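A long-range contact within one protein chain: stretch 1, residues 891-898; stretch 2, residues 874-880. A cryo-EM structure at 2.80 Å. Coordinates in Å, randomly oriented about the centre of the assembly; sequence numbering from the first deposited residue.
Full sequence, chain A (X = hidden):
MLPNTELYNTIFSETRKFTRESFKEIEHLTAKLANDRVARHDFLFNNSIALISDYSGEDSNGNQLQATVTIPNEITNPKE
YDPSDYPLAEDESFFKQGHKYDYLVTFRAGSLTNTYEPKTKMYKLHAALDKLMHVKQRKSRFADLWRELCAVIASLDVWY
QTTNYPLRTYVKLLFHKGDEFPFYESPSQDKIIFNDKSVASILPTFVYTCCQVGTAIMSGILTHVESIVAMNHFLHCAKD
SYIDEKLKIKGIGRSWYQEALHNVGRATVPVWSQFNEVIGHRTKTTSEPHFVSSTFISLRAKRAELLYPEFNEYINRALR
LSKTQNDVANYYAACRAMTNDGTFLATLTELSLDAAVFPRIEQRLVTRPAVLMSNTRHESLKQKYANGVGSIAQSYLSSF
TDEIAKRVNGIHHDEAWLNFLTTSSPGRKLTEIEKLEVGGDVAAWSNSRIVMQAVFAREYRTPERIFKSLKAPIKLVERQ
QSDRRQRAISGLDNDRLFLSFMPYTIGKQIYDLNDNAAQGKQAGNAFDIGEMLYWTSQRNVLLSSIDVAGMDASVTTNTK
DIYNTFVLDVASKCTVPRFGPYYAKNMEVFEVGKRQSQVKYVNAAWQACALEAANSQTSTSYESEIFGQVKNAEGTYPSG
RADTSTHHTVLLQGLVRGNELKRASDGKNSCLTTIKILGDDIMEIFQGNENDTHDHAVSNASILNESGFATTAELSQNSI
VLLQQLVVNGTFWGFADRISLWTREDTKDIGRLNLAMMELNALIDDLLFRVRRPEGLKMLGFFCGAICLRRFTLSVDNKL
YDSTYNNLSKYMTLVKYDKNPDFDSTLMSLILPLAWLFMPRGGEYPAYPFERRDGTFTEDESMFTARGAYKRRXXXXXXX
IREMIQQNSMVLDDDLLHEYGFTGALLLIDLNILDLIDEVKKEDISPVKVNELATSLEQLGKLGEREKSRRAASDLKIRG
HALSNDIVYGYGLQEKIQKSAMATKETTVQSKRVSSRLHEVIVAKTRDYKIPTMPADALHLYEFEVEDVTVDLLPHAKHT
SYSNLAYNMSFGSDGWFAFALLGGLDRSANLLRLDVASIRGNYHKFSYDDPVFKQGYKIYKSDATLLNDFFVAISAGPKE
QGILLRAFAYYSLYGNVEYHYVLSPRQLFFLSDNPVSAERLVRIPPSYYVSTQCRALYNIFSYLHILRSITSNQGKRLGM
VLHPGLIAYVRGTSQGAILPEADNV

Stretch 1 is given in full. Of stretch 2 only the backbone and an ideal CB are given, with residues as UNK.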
# COMPACT_ATOMS: atom_id res chain seq x y z
N VAL A 891 31.12 24.47 38.29
CA VAL A 891 30.73 25.73 37.70
C VAL A 891 30.90 25.76 36.20
O VAL A 891 32.00 25.62 35.66
CB VAL A 891 31.53 26.89 38.32
CG1 VAL A 891 31.24 28.19 37.58
CG2 VAL A 891 31.19 27.03 39.80
N LEU A 892 29.76 25.87 35.52
CA LEU A 892 29.79 26.02 34.07
C LEU A 892 30.35 27.41 33.87
O LEU A 892 30.01 28.33 34.61
CB LEU A 892 28.38 25.94 33.48
CG LEU A 892 27.69 24.58 33.54
CD1 LEU A 892 27.33 24.24 34.98
CD2 LEU A 892 26.46 24.55 32.65
N ASP A 893 31.23 27.57 32.89
CA ASP A 893 31.79 28.89 32.68
C ASP A 893 30.74 29.56 31.83
O ASP A 893 30.77 29.45 30.61
CB ASP A 893 33.10 28.78 31.90
CG ASP A 893 33.72 30.13 31.62
OD1 ASP A 893 33.34 31.11 32.29
OD2 ASP A 893 34.60 30.21 30.74
N ASP A 894 29.81 30.28 32.47
CA ASP A 894 28.76 30.89 31.66
C ASP A 894 29.27 32.02 30.77
O ASP A 894 28.58 32.39 29.81
CB ASP A 894 27.65 31.40 32.58
CG ASP A 894 26.89 30.27 33.23
OD1 ASP A 894 26.73 29.21 32.59
OD2 ASP A 894 26.46 30.43 34.39
N ASP A 895 30.44 32.58 31.05
CA ASP A 895 30.98 33.66 30.23
C ASP A 895 31.42 33.13 28.86
O ASP A 895 31.07 33.70 27.82
CB ASP A 895 32.14 34.33 30.95
CG ASP A 895 32.54 35.67 30.34
OD1 ASP A 895 31.90 36.12 29.37
OD2 ASP A 895 33.51 36.26 30.83
N LEU A 896 32.18 32.04 28.86
CA LEU A 896 32.61 31.43 27.60
C LEU A 896 31.44 30.82 26.86
O LEU A 896 31.41 30.83 25.63
CB LEU A 896 33.69 30.39 27.88
CG LEU A 896 34.34 29.73 26.67
CD1 LEU A 896 35.00 30.79 25.84
CD2 LEU A 896 35.36 28.70 27.11
N LEU A 897 30.45 30.30 27.59
CA LEU A 897 29.25 29.77 26.96
C LEU A 897 28.39 30.89 26.38
O LEU A 897 27.62 30.66 25.44
CB LEU A 897 28.45 28.95 27.98
CG LEU A 897 28.70 27.45 28.24
CD1 LEU A 897 28.29 26.63 27.06
CD2 LEU A 897 30.15 27.12 28.56
N HIS A 898 28.50 32.10 26.93
CA HIS A 898 27.81 33.26 26.38
C HIS A 898 28.51 33.79 25.13
O HIS A 898 27.84 34.22 24.18
CB HIS A 898 27.72 34.36 27.44
CG HIS A 898 27.06 35.62 26.95
ND1 HIS A 898 25.70 35.73 26.79
CD2 HIS A 898 27.59 36.80 26.56
CE1 HIS A 898 25.41 36.94 26.33
NE2 HIS A 898 26.54 37.61 26.19
N UNK A 874 28.44 18.56 25.94
CA UNK A 874 29.27 19.55 25.25
C UNK A 874 29.34 20.86 26.03
O UNK A 874 30.35 21.56 25.97
CB UNK A 874 28.73 19.81 23.84
N UNK A 875 28.28 21.18 26.78
CA UNK A 875 28.28 22.36 27.65
C UNK A 875 29.37 22.28 28.71
O UNK A 875 29.95 23.30 29.07
CB UNK A 875 26.92 22.52 28.32
N UNK A 876 29.64 21.08 29.20
CA UNK A 876 30.67 20.87 30.21
C UNK A 876 32.03 20.64 29.59
O UNK A 876 33.05 20.98 30.21
CB UNK A 876 30.30 19.68 31.10
N UNK A 877 32.07 20.07 28.38
CA UNK A 877 33.33 19.88 27.68
C UNK A 877 33.94 21.21 27.26
O UNK A 877 35.16 21.38 27.30
CB UNK A 877 33.13 18.99 26.46
N UNK A 878 33.10 22.18 26.88
CA UNK A 878 33.61 23.52 26.59
C UNK A 878 34.10 24.21 27.87
O UNK A 878 35.08 24.96 27.85
CB UNK A 878 32.53 24.36 25.92
N UNK A 879 33.51 23.87 29.01
CA UNK A 879 33.86 24.45 30.30
C UNK A 879 35.12 23.83 30.94
O UNK A 879 35.31 24.04 32.14
CB UNK A 879 32.67 24.30 31.26
N UNK A 880 35.94 23.12 30.16
CA UNK A 880 37.20 22.49 30.59
C UNK A 880 36.96 21.51 31.74
O UNK A 880 37.32 21.74 32.90
CB UNK A 880 38.21 23.56 31.02

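Position 874 lies in a helix, and its CA-to-CB bond points sideways, with nothing of stretch 1 within 5.5 Å of the CB. Stretch 1 therefore sets no demand beyond compatibility with a helix. The deposited residue is Leu 874, which makes no contact here.

At 875 the bond again points sideways, but the CB lies 4.5 Å from Leu 897 CD1 and 4.8 Å from Leu 892 CD2. With methyl groups so near, an aliphatic residue is favoured: leucine, isoleucine, valine or methionine. The residue is Leu 875, whose CD2 packs 3.7 Å from Leu 897 CD1.

Position 876 has no atom of stretch 1 within 5.5 Å of its CB, so a short side chain would leave stretch 1 untouched. A long one could reach the methyls of Leu 892, which suits leucine, methionine or an aromatic residue. Tyr 876 occupies the site. Its end comes nearer than its sideways CB suggests: CE1 lies 3.6 Å from Leu 892 CD1, which approaches the ring obliquely.

Position 877 is out of reach of stretch 1, which leaves the choice open. It is Asp 877.

At 878 the bond points toward stretch 1, and the CB is 4.5 Å from Leu 897 CD2 and 5.3 Å from Leu 896 CD2. This leucine-lined setting favours a compact apolar side chain such as valine, isoleucine, alanine or leucine. Val 878 places CG1 4.1 Å from Leu 896 CD2 and 4.2 Å from Leu 897 CD2, so one methyl touches both leucines.

Position 879 also points toward stretch 1, where the backbones come close. Its CB is 3.9 Å from Asp 893 N, a potential donor, and 4.6 Å from Val 891 O. A small side chain with an acceptor fits well, serine above all; threonine offers the same hydroxyl, but its methyl has little room beside Asp 893 N and Val 891 O. In Ser 879, chi1 m sets OG 3.3 Å from Asp 893 N, which donates to it at an N-H...O angle of 166°. The same OG donates to Leu 875 O at 2.9 Å, so the hydroxyl joins Leu 875 O, one turn back, to the backbone N of Asp 893, the N-cap of the helix in stretch 1.

Position 880 has a positive phi of 58°, which favours glycine or asparagine, and its sideways CB meets nothing of stretch 1. It is Asn 880, at an N-cap position.

Stretch 2 874-880: LLYDVSN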
# COMPACT_ATOMS: atom_id res chain seq x y z
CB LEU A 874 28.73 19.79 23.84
CG LEU A 874 29.58 20.65 22.91
CD1 LEU A 874 30.90 19.97 22.62
CD2 LEU A 874 28.83 20.94 21.62
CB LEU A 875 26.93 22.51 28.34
CG LEU A 875 25.64 22.70 27.54
CD1 LEU A 875 24.45 22.66 28.49
CD2 LEU A 875 25.68 23.99 26.77
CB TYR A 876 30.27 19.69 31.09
CG TYR A 876 29.04 19.96 31.91
CD1 TYR A 876 29.14 20.59 33.14
CD2 TYR A 876 27.78 19.60 31.45
CE1 TYR A 876 28.02 20.84 33.90
CE2 TYR A 876 26.66 19.86 32.20
CZ TYR A 876 26.78 20.48 33.42
OH TYR A 876 25.67 20.74 34.18
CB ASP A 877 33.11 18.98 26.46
CG ASP A 877 34.39 18.42 25.88
OD1 ASP A 877 35.47 18.65 26.47
OD2 ASP A 877 34.33 17.76 24.83
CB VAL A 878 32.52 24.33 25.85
CG1 VAL A 878 32.91 25.78 25.66
CG2 VAL A 878 32.28 23.73 24.48
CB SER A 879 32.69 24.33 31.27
OG SER A 879 31.57 25.05 30.80
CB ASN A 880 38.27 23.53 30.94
CG ASN A 880 39.67 22.94 30.94
OD1 ASN A 880 39.86 21.75 30.71
ND2 ASN A 880 40.66 23.79 31.19
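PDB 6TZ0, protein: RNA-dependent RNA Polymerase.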